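Local coordinates for multiple antibiotic resistance protein MARR (Escherichia coli, PDB 1JGS) that binds the marO operator as a repressor of the marRAB operon, which is involved in activating antibiotic resistance and oxidative stress genes, at residues K18-L23 with Q36-C41; V52-V57 with G63-M68; V78-N83 with R88-K93. One frame throughout, in Å; residues are numbered along the deposited sequence.

Contact 1: K18-L23 with Q36-C41. With SAL (2-hydroxybenzoic acid), chain C.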
loop_
_atom_site.group_PDB
_atom_site.type_symbol
_atom_site.label_atom_id
_atom_site.label_comp_id
_atom_site.label_asym_id
_atom_site.label_seq_id
_atom_site.Cartn_x
_atom_site.Cartn_y
_atom_site.Cartn_z
ATOM N N LYS A 18 -5.633 6.801 4.376
ATOM C CA LYS A 18 -5.592 8.208 4.749
ATOM C C LYS A 18 -4.180 8.761 4.642
ATOM O O LYS A 18 -3.955 9.797 4.024
ATOM C CB LYS A 18 -6.096 8.405 6.183
ATOM C CG LYS A 18 -6.169 9.870 6.585
ATOM C CD LYS A 18 -6.294 10.057 8.084
ATOM C CE LYS A 18 -6.383 11.541 8.465
ATOM N NZ LYS A 18 -7.791 12.035 8.587
ATOM N N LYS A 19 -3.240 8.058 5.258
ATOM C CA LYS A 19 -1.836 8.459 5.266
ATOM C C LYS A 19 -1.299 8.738 3.863
ATOM O O LYS A 19 -0.554 9.699 3.652
ATOM C CB LYS A 19 -0.999 7.371 5.951
ATOM C CG LYS A 19 0.464 7.721 6.170
ATOM C CD LYS A 19 1.354 7.134 5.086
ATOM C CE LYS A 19 2.826 7.346 5.418
ATOM N NZ LYS A 19 3.738 6.661 4.459
ATOM N N ASP A 20 -1.680 7.906 2.902
ATOM C CA ASP A 20 -1.199 8.105 1.545
ATOM C C ASP A 20 -1.890 9.296 0.913
ATOM O O ASP A 20 -1.257 10.079 0.198
ATOM C CB ASP A 20 -1.410 6.847 0.697
ATOM C CG ASP A 20 -0.432 5.731 1.051
ATOM O OD1 ASP A 20 0.726 6.038 1.420
ATOM O OD2 ASP A 20 -0.818 4.546 0.945
ATOM N N ARG A 21 -3.183 9.439 1.193
ATOM C CA ARG A 21 -3.966 10.548 0.654
ATOM C C ARG A 21 -3.347 11.874 1.070
ATOM O O ARG A 21 -3.306 12.822 0.293
ATOM C CB ARG A 21 -5.414 10.486 1.147
ATOM C CG ARG A 21 -6.229 11.702 0.743
ATOM C CD ARG A 21 -7.664 11.623 1.218
ATOM N NE ARG A 21 -8.363 12.882 0.977
ATOM C CZ ARG A 21 -9.632 13.113 1.302
ATOM N NH1 ARG A 21 -10.351 12.163 1.888
ATOM N NH2 ARG A 21 -10.184 14.294 1.041
ATOM N N LEU A 22 -2.872 11.935 2.307
ATOM C CA LEU A 22 -2.248 13.147 2.802
ATOM C C LEU A 22 -0.933 13.350 2.056
ATOM O O LEU A 22 -0.590 14.468 1.669
ATOM C CB LEU A 22 -1.997 13.039 4.311
ATOM C CG LEU A 22 -3.264 12.863 5.155
ATOM C CD1 LEU A 22 -2.922 12.894 6.635
ATOM C CD2 LEU A 22 -4.240 13.975 4.832
ATOM N N LEU A 23 -0.210 12.255 1.858
ATOM C CA LEU A 23 1.064 12.275 1.159
ATOM C C LEU A 23 0.870 12.899 -0.228
ATOM O O LEU A 23 1.541 13.875 -0.572
ATOM C CB LEU A 23 1.595 10.849 1.032
ATOM C CG LEU A 23 2.955 10.676 0.365
ATOM C CD1 LEU A 23 3.996 11.486 1.119
ATOM C CD2 LEU A 23 3.321 9.206 0.340
ATOM N N GLN A 36 7.007 8.201 -7.232
ATOM C CA GLN A 36 8.424 8.524 -7.452
ATOM C C GLN A 36 9.109 8.681 -6.097
ATOM O O GLN A 36 10.230 8.203 -5.898
ATOM C CB GLN A 36 8.583 9.823 -8.259
ATOM C CG GLN A 36 8.271 9.705 -9.753
ATOM C CD GLN A 36 8.231 11.057 -10.467
ATOM O OE1 GLN A 36 8.745 12.059 -9.970
ATOM N NE2 GLN A 36 7.632 11.080 -11.640
ATOM N N PHE A 37 8.430 9.340 -5.161
ATOM C CA PHE A 37 8.994 9.548 -3.823
ATOM C C PHE A 37 9.258 8.207 -3.124
ATOM O O PHE A 37 10.331 7.994 -2.552
ATOM C CB PHE A 37 8.052 10.404 -2.978
ATOM C CG PHE A 37 8.561 10.680 -1.597
ATOM C CD1 PHE A 37 9.868 11.126 -1.399
ATOM C CD2 PHE A 37 7.735 10.511 -0.493
ATOM C CE1 PHE A 37 10.350 11.401 -0.121
ATOM C CE2 PHE A 37 8.207 10.784 0.794
ATOM C CZ PHE A 37 9.522 11.230 0.978
ATOM N N LYS A 38 8.288 7.299 -3.195
ATOM C CA LYS A 38 8.424 5.975 -2.590
ATOM C C LYS A 38 9.619 5.234 -3.211
ATOM O O LYS A 38 10.444 4.655 -2.498
ATOM C CB LYS A 38 7.143 5.164 -2.810
ATOM C CG LYS A 38 5.896 5.764 -2.172
ATOM C CD LYS A 38 4.645 4.981 -2.566
ATOM C CE LYS A 38 3.390 5.519 -1.880
ATOM N NZ LYS A 38 3.420 5.318 -0.402
ATOM N N VAL A 39 9.714 5.245 -4.538
ATOM C CA VAL A 39 10.838 4.579 -5.188
ATOM C C VAL A 39 12.169 5.163 -4.718
ATOM O O VAL A 39 13.142 4.425 -4.573
ATOM C CB VAL A 39 10.753 4.688 -6.725
ATOM C CG1 VAL A 39 12.076 4.284 -7.363
ATOM C CG2 VAL A 39 9.629 3.787 -7.239
ATOM N N LEU A 40 12.221 6.471 -4.471
ATOM C CA LEU A 40 13.472 7.086 -4.007
ATOM C C LEU A 40 13.815 6.671 -2.568
ATOM O O LEU A 40 14.964 6.364 -2.252
ATOM C CB LEU A 40 13.414 8.624 -4.061
ATOM C CG LEU A 40 13.426 9.400 -5.380
ATOM C CD1 LEU A 40 13.511 10.899 -5.066
ATOM C CD2 LEU A 40 14.593 8.986 -6.240
ATOM N N CYS A 41 12.818 6.669 -1.697
ATOM C CA CYS A 41 13.056 6.298 -0.313
ATOM C C CYS A 41 13.515 4.848 -0.223
ATOM O O CYS A 41 14.363 4.508 0.604
ATOM C CB CYS A 41 11.787 6.500 0.510
ATOM S SG CYS A 41 11.249 8.217 0.604
HETATM C "C1'" SAL C . 6.184 7.806 -13.185
HETATM O "O1'" SAL C . 6.506 9.057 -12.880
HETATM O "O2'" SAL C . 6.754 7.194 -14.133
HETATM C C1 SAL C . 5.127 7.203 -12.345
HETATM C C2 SAL C . 4.688 5.824 -12.582
HETATM C C3 SAL C . 3.667 5.229 -11.779
HETATM C C4 SAL C . 3.055 5.954 -10.742
HETATM C C5 SAL C . 3.526 7.452 -10.481
HETATM C C6 SAL C . 4.528 7.974 -11.295
HETATM O O2 SAL C . 5.222 5.033 -13.575
#

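Contact 2: V52-V57 with G63-M68. With SAL (2-hydroxybenzoic acid), chain B; SAL (2-hydroxybenzoic acid), chain C.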
loop_
_atom_site.group_PDB
_atom_site.type_symbol
_atom_site.label_atom_id
_atom_site.label_comp_id
_atom_site.label_asym_id
_atom_site.label_seq_id
_atom_site.Cartn_x
_atom_site.Cartn_y
_atom_site.Cartn_z
ATOM N N VAL A 52 14.965 -5.610 -10.079
ATOM C CA VAL A 52 14.092 -6.722 -9.720
ATOM C C VAL A 52 13.862 -6.803 -8.212
ATOM O O VAL A 52 12.736 -7.023 -7.766
ATOM C CB VAL A 52 14.657 -8.051 -10.212
ATOM C CG1 VAL A 52 13.715 -9.173 -9.828
ATOM C CG2 VAL A 52 14.856 -8.002 -11.727
ATOM N N GLU A 53 14.923 -6.633 -7.425
ATOM C CA GLU A 53 14.788 -6.657 -5.970
ATOM C C GLU A 53 13.877 -5.485 -5.586
ATOM O O GLU A 53 13.001 -5.603 -4.727
ATOM C CB GLU A 53 16.155 -6.490 -5.304
ATOM C CG GLU A 53 16.136 -6.542 -3.778
ATOM C CD GLU A 53 16.023 -7.954 -3.229
ATOM O OE1 GLU A 53 15.015 -8.634 -3.519
ATOM O OE2 GLU A 53 16.946 -8.384 -2.503
ATOM N N LEU A 54 14.091 -4.347 -6.237
ATOM C CA LEU A 54 13.283 -3.166 -5.974
ATOM C C LEU A 54 11.832 -3.467 -6.369
ATOM O O LEU A 54 10.879 -3.025 -5.717
ATOM C CB LEU A 54 13.827 -1.983 -6.784
ATOM C CG LEU A 54 13.117 -0.635 -6.646
ATOM C CD1 LEU A 54 13.052 -0.212 -5.186
ATOM C CD2 LEU A 54 13.871 0.396 -7.478
ATOM N N LYS A 55 11.679 -4.229 -7.445
ATOM C CA LYS A 55 10.365 -4.616 -7.944
ATOM C C LYS A 55 9.622 -5.413 -6.864
ATOM O O LYS A 55 8.423 -5.231 -6.645
ATOM C CB LYS A 55 10.532 -5.468 -9.214
ATOM C CG LYS A 55 9.229 -5.928 -9.853
ATOM C CD LYS A 55 9.317 -7.390 -10.277
ATOM C CE LYS A 55 7.956 -7.932 -10.742
ATOM N NZ LYS A 55 6.861 -7.830 -9.705
ATOM N N LYS A 56 10.354 -6.291 -6.187
ATOM C CA LYS A 56 9.786 -7.125 -5.133
ATOM C C LYS A 56 9.448 -6.314 -3.894
ATOM O O LYS A 56 8.406 -6.520 -3.275
ATOM C CB LYS A 56 10.764 -8.237 -4.737
ATOM C CG LYS A 56 11.069 -9.245 -5.834
ATOM C CD LYS A 56 11.931 -10.394 -5.303
ATOM C CE LYS A 56 11.187 -11.233 -4.262
ATOM N NZ LYS A 56 9.985 -11.913 -4.833
ATOM N N VAL A 57 10.336 -5.395 -3.526
ATOM C CA VAL A 57 10.121 -4.570 -2.345
ATOM C C VAL A 57 8.926 -3.638 -2.478
ATOM O O VAL A 57 8.243 -3.359 -1.501
ATOM C CB VAL A 57 11.347 -3.707 -2.047
ATOM C CG1 VAL A 57 11.084 -2.843 -0.826
ATOM C CG2 VAL A 57 12.559 -4.596 -1.837
ATOM N N GLY A 63 7.023 -3.578 -15.634
ATOM C CA GLY A 63 6.928 -2.620 -16.722
ATOM C C GLY A 63 6.840 -1.180 -16.253
ATOM O O GLY A 63 7.496 -0.294 -16.804
ATOM N N ALA A 64 6.036 -0.943 -15.223
ATOM C CA ALA A 64 5.849 0.406 -14.701
ATOM C C ALA A 64 7.077 0.873 -13.936
ATOM O O ALA A 64 7.305 2.072 -13.797
ATOM C CB ALA A 64 4.631 0.446 -13.799
ATOM N N LEU A 65 7.865 -0.079 -13.442
ATOM C CA LEU A 65 9.071 0.242 -12.691
ATOM C C LEU A 65 10.149 0.736 -13.647
ATOM O O LEU A 65 10.818 1.747 -13.390
ATOM C CB LEU A 65 9.574 -0.994 -11.943
ATOM C CG LEU A 65 10.755 -0.702 -11.012
ATOM C CD1 LEU A 65 10.266 0.198 -9.896
ATOM C CD2 LEU A 65 11.334 -1.991 -10.453
ATOM N N THR A 66 10.293 0.015 -14.754
ATOM C CA THR A 66 11.265 0.326 -15.789
ATOM C C THR A 66 11.054 1.729 -16.310
ATOM O O THR A 66 12.005 2.504 -16.429
ATOM C CB THR A 66 11.137 -0.650 -16.983
ATOM O OG1 THR A 66 11.049 -1.996 -16.499
ATOM C CG2 THR A 66 12.346 -0.528 -17.903
ATOM N N ARG A 67 9.807 2.054 -16.640
ATOM C CA ARG A 67 9.493 3.390 -17.142
ATOM C C ARG A 67 9.760 4.370 -16.016
ATOM O O ARG A 67 10.288 5.446 -16.235
ATOM C CB ARG A 67 8.020 3.491 -17.585
ATOM C CG ARG A 67 7.644 2.565 -18.731
ATOM C CD ARG A 67 6.396 3.050 -19.472
ATOM N NE ARG A 67 5.227 3.182 -18.605
ATOM C CZ ARG A 67 4.533 2.158 -18.117
ATOM N NH1 ARG A 67 4.881 0.909 -18.405
ATOM N NH2 ARG A 67 3.483 2.382 -17.339
ATOM N N MET A 68 9.387 3.978 -14.805
ATOM C CA MET A 68 9.595 4.807 -13.621
ATOM C C MET A 68 11.088 5.105 -13.426
ATOM O O MET A 68 11.489 6.256 -13.212
ATOM C CB MET A 68 9.060 4.081 -12.379
ATOM C CG MET A 68 9.538 4.662 -11.056
ATOM S SD MET A 68 8.851 6.279 -10.740
ATOM C CE MET A 68 7.333 5.796 -9.832
HETATM C "C1'" SAL B . 16.281 -1.751 -15.635
HETATM O "O1'" SAL B . 17.566 -1.568 -15.916
HETATM O "O2'" SAL B . 15.489 -0.797 -15.634
HETATM C C1 SAL B . 15.864 -3.135 -15.329
HETATM C C2 SAL B . 14.474 -3.424 -15.006
HETATM C C3 SAL B . 14.047 -4.739 -14.704
HETATM C C4 SAL B . 14.950 -5.801 -14.708
HETATM C C5 SAL B . 16.463 -5.516 -15.057
HETATM C C6 SAL B . 16.830 -4.205 -15.344
HETATM O O2 SAL B . 13.516 -2.460 -14.975
HETATM C "C1'" SAL C . 6.184 7.806 -13.185
HETATM O "O1'" SAL C . 6.506 9.057 -12.880
HETATM O "O2'" SAL C . 6.754 7.194 -14.133
HETATM C C1 SAL C . 5.127 7.203 -12.345
HETATM C C2 SAL C . 4.688 5.824 -12.582
HETATM C C3 SAL C . 3.667 5.229 -11.779
HETATM C C4 SAL C . 3.055 5.954 -10.742
HETATM C C5 SAL C . 3.526 7.452 -10.481
HETATM C C6 SAL C . 4.528 7.974 -11.295
HETATM O O2 SAL C . 5.222 5.033 -13.575
#

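Contact 3: V78-N83 with R88-K93. With SAL (2-hydroxybenzoic acid), chain B.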
loop_
_atom_site.group_PDB
_atom_site.type_symbol
_atom_site.label_atom_id
_atom_site.label_comp_id
_atom_site.label_asym_id
_atom_site.label_seq_id
_atom_site.Cartn_x
_atom_site.Cartn_y
_atom_site.Cartn_z
ATOM N N VAL A 78 18.272 9.428 -10.199
ATOM C CA VAL A 78 18.747 8.057 -10.069
ATOM C C VAL A 78 19.770 7.724 -11.145
ATOM O O VAL A 78 19.738 8.296 -12.232
ATOM C CB VAL A 78 17.551 7.074 -10.179
ATOM C CG1 VAL A 78 18.035 5.645 -10.283
ATOM C CG2 VAL A 78 16.626 7.243 -8.973
ATOM N N GLU A 79 20.688 6.814 -10.837
ATOM C CA GLU A 79 21.689 6.405 -11.811
ATOM C C GLU A 79 21.910 4.908 -11.672
ATOM O O GLU A 79 21.699 4.333 -10.594
ATOM C CB GLU A 79 23.009 7.173 -11.626
ATOM C CG GLU A 79 23.884 6.755 -10.463
ATOM C CD GLU A 79 25.074 7.698 -10.293
ATOM O OE1 GLU A 79 24.838 8.893 -10.063
ATOM O OE2 GLU A 79 26.246 7.268 -10.395
ATOM N N ARG A 80 22.321 4.296 -12.775
ATOM C CA ARG A 80 22.557 2.865 -12.863
ATOM C C ARG A 80 24.042 2.505 -12.904
ATOM O O ARG A 80 24.827 3.126 -13.626
ATOM C CB ARG A 80 21.896 2.340 -14.133
ATOM C CG ARG A 80 21.001 1.152 -13.942
ATOM C CD ARG A 80 20.311 0.874 -15.242
ATOM N NE ARG A 80 19.642 2.083 -15.692
ATOM C CZ ARG A 80 18.323 2.238 -15.771
ATOM N NH1 ARG A 80 17.517 1.245 -15.435
ATOM N NH2 ARG A 80 17.818 3.397 -16.178
ATOM N N LEU A 81 24.426 1.494 -12.134
ATOM C CA LEU A 81 25.813 1.053 -12.136
ATOM C C LEU A 81 25.829 -0.463 -12.280
ATOM O O LEU A 81 24.826 -1.129 -12.029
ATOM C CB LEU A 81 26.530 1.459 -10.850
ATOM C CG LEU A 81 25.995 0.848 -9.558
ATOM C CD1 LEU A 81 27.143 0.644 -8.581
ATOM C CD2 LEU A 81 24.920 1.760 -8.965
ATOM N N PRO A 82 26.971 -1.025 -12.706
ATOM C CA PRO A 82 27.073 -2.477 -12.875
ATOM C C PRO A 82 26.960 -3.175 -11.530
ATOM O O PRO A 82 27.452 -2.667 -10.520
ATOM C CB PRO A 82 28.452 -2.657 -13.510
ATOM C CG PRO A 82 28.670 -1.345 -14.242
ATOM C CD PRO A 82 28.174 -0.349 -13.222
ATOM N N ASN A 83 26.292 -4.324 -11.512
ATOM C CA ASN A 83 26.132 -5.086 -10.279
ATOM C C ASN A 83 27.375 -5.954 -10.116
ATOM O O ASN A 83 27.671 -6.790 -10.965
ATOM C CB ASN A 83 24.882 -5.974 -10.348
ATOM C CG ASN A 83 24.603 -6.692 -9.034
ATOM O OD1 ASN A 83 25.511 -7.228 -8.408
ATOM N ND2 ASN A 83 23.343 -6.712 -8.616
ATOM N N ARG A 88 25.536 -9.504 -15.515
ATOM C CA ARG A 88 24.501 -9.466 -16.534
ATOM C C ARG A 88 23.436 -8.494 -16.035
ATOM O O ARG A 88 22.388 -8.324 -16.652
ATOM C CB ARG A 88 23.890 -10.862 -16.710
ATOM C CG ARG A 88 22.927 -10.985 -17.882
ATOM C CD ARG A 88 23.675 -11.082 -19.208
ATOM N NE ARG A 88 24.301 -12.389 -19.384
ATOM C CZ ARG A 88 23.628 -13.508 -19.628
ATOM N NH1 ARG A 88 22.306 -13.478 -19.730
ATOM N NH2 ARG A 88 24.275 -14.660 -19.748
ATOM N N GLY A 89 23.719 -7.849 -14.909
ATOM C CA GLY A 89 22.759 -6.926 -14.335
ATOM C C GLY A 89 23.325 -5.619 -13.828
ATOM O O GLY A 89 24.531 -5.367 -13.900
ATOM N N VAL A 90 22.439 -4.777 -13.311
ATOM C CA VAL A 90 22.842 -3.481 -12.798
ATOM C C VAL A 90 22.165 -3.186 -11.485
ATOM O O VAL A 90 21.256 -3.905 -11.057
ATOM C CB VAL A 90 22.481 -2.331 -13.769
ATOM C CG1 VAL A 90 23.191 -2.530 -15.083
ATOM C CG2 VAL A 90 20.976 -2.253 -13.968
ATOM N N LEU A 91 22.621 -2.119 -10.847
ATOM C CA LEU A 91 22.063 -1.690 -9.583
ATOM C C LEU A 91 21.640 -0.267 -9.871
ATOM O O LEU A 91 22.105 0.348 -10.835
ATOM C CB LEU A 91 23.128 -1.680 -8.466
ATOM C CG LEU A 91 23.792 -2.976 -7.961
ATOM C CD1 LEU A 91 25.073 -2.617 -7.240
ATOM C CD2 LEU A 91 22.866 -3.757 -7.022
ATOM N N VAL A 92 20.747 0.252 -9.051
ATOM C CA VAL A 92 20.336 1.620 -9.223
ATOM C C VAL A 92 20.534 2.242 -7.867
ATOM O O VAL A 92 20.268 1.611 -6.840
ATOM C CB VAL A 92 18.855 1.744 -9.650
ATOM C CG1 VAL A 92 18.655 1.123 -11.056
ATOM C CG2 VAL A 92 17.959 1.073 -8.624
ATOM N N LYS A 93 21.046 3.464 -7.862
ATOM C CA LYS A 93 21.259 4.188 -6.623
ATOM C C LYS A 93 20.880 5.620 -6.926
ATOM O O LYS A 93 20.747 6.006 -8.095
ATOM C CB LYS A 93 22.727 4.104 -6.208
ATOM C CG LYS A 93 23.679 4.875 -7.106
ATOM C CD LYS A 93 25.117 4.555 -6.759
ATOM C CE LYS A 93 25.933 5.813 -6.595
ATOM N NZ LYS A 93 25.403 6.673 -5.493
HETATM C "C1'" SAL B . 16.281 -1.751 -15.635
HETATM O "O1'" SAL B . 17.566 -1.568 -15.916
HETATM O "O2'" SAL B . 15.489 -0.797 -15.634
HETATM C C1 SAL B . 15.864 -3.135 -15.329
HETATM C C2 SAL B . 14.474 -3.424 -15.006
HETATM C C3 SAL B . 14.047 -4.739 -14.704
HETATM C C4 SAL B . 14.950 -5.801 -14.708
HETATM C C5 SAL B . 16.463 -5.516 -15.057
HETATM C C6 SAL B . 16.830 -4.205 -15.344
HETATM O O2 SAL B . 13.516 -2.460 -14.975
#

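Contact 1: K18-L23 with Q36-C41
Lys38 reaches across from helix 34-46 to helix 8-27 and sets its ammonium group beside Asp20 and Leu23. From CB the chain starts with CG beside the backbone N and anti to the carbonyl carbon, then runs extended through CD to CE. CE is the first atom to come near the other helix, 4.3 Å from both Leu23 CD2 and Asp20 OD1. The final bond turns (chi4 -66°) and brings NZ to 3.3 Å from OD1 of Asp20, a salt bridge whose hydrogen bond is weak, the two side chains meeting at about a right angle. The same NZ is 4.0 Å from CD2 of Leu23, so the charged tip rests partly on a methyl group. The extended chain spans a wide gap: the segment axes pass no closer than 13.1 Å, with 105° between their directions. In the MarR fold, helix 8-27 belongs to the helical dimerisation region and helix 34-46 to the winged helix-turn-helix domain, and the contact joins the two; Lys18, farther round the first helix, bonds through NZ to the backbone of Leu137 of the second subunit. Beside the salt bridge the contact turns apolar. Leu23 CD1 approaches the Phe37 ring obliquely, 4.2 Å from CD2 of Phe37, and helix 96-118 also packs here, with Val109 on Leu23 and Cys105 on Phe37. Gln36 works in another direction: its NE2 donates a nearly straight hydrogen bond of 2.6 Å (169°) to the carboxylate O1' of the salicylate of chain C, while OE1 accepts one from Lys75.

Contact 2: V52-V57 with G63-M68
Lys55 on helix 51-58 and Leu65 on helix 62-74 have the CA atoms that lie nearest each other across the two segments, 6.9 Å apart. Together the helices form the helix-turn-helix of the winged MarR domain, in which helix 62-74 is the recognition helix that, as in its relatives, is expected to enter the DNA groove. Leu65 is the wedge: with CG anti to the backbone N (chi1 -174°), its two methyl groups are carried toward the first helix. CD2 lies against the backbone at Lys55, 3.8 Å from CA, and is equally close to CB of that residue. CD1 meets Leu54 CD2 at 4.3 Å, on the inner side where Leu54 also packs on Leu69 and on Ser42 and Ile43 of helix 34-46. Only the base of Lys55 takes part; its chain leads away to a hydrogen bond between NZ and Val60 O.

A salicylate lies near each of two different sides of this unit. The chain B ligand has its ring atom C4 3.7 Å from Val52 CG2, and its hydroxyl O2 donates a 2.9 Å hydrogen bond to Thr66 OG1, which is also hydrogen-bonded to Leu62 O and thus gripped from ligand and backbone alike. Met68, bent at both chi2 and chi3, serves the chain C ligand instead, its CE methyl sitting 3.6 Å from the ring carbon C1.

Contact 3: V78-N83 with R88-K93
Val78 opens the hairpin by laying CG1 4.0 Å from Val92 CB; it also packs on Leu40 and Leu72, which joins this end of the strand to helices 34-46 and 62-74. At Glu79 the antiparallel ladder begins: Glu79 N bonds to Lys93 O and Lys93 N to Glu79 O, both at 2.9 Å and nearly straight. The two side chains of this hydrogen-bonded pair run side by side in the same direction, although the carboxylate OE2 and the ammonium NZ stay 5.0 Å apart. Arg80, in a non-hydrogen-bonded pair with Val92, emerges on the other face. Its CG and CD lie over Val90, CG 3.4 Å from CG2, and a bend at chi3 (-54°) swings the guanidinium toward the chain B salicylate. Leu81 restores the ladder with two bonds to Leu91, while its CD2 comes to 3.6 Å from Lys93 CD, roughly at right angles to that chain. This is the wing of the winged helix-turn-helix, the two-stranded element that flanks the recognition helix in MarR proteins. Past Pro82, which pairs with Val90 without hydrogen bonds, Asn83 N bonds Gly89 O (3.1 Å) from above the carbonyl plane, and its side chain crosses Leu91, with ND2 3.4 Å from CD2. At the ligand, Arg80 NH1 donates a weak hydrogen bond to O1' (2.9 Å, 128°), at the edge of the guanidinium, with O2' of the carboxylate equally near NH1, while NH2 forms a weak, long ion pair with Asp70. A cationic group placed against the carboxylate is consistent with salicylate being bound as its anion.

How the contacts relate
The three contacts run in series along the chain and pack on one another. Contacts 1 and 2 have centres about 16 Å apart and share the chain C salicylate: Gln36 bonds its carboxylate, and Met68 CE, against the ring, also lies 3.6 Å from Gln36 N. Contacts 2 and 3, centres about 13 Å apart, share the chain B salicylate, which sits between Thr66 on the recognition helix and Arg80 on the wing. Leu54 CD2 and Val92 CG2 touch at 4.3 Å to tie these two together. Contact 3 is about 24 Å from contact 1, centre to centre, yet Leu40 CD2 reaches Val78 CG2 at 3.8 Å, making helix 34-46 common ground for all three.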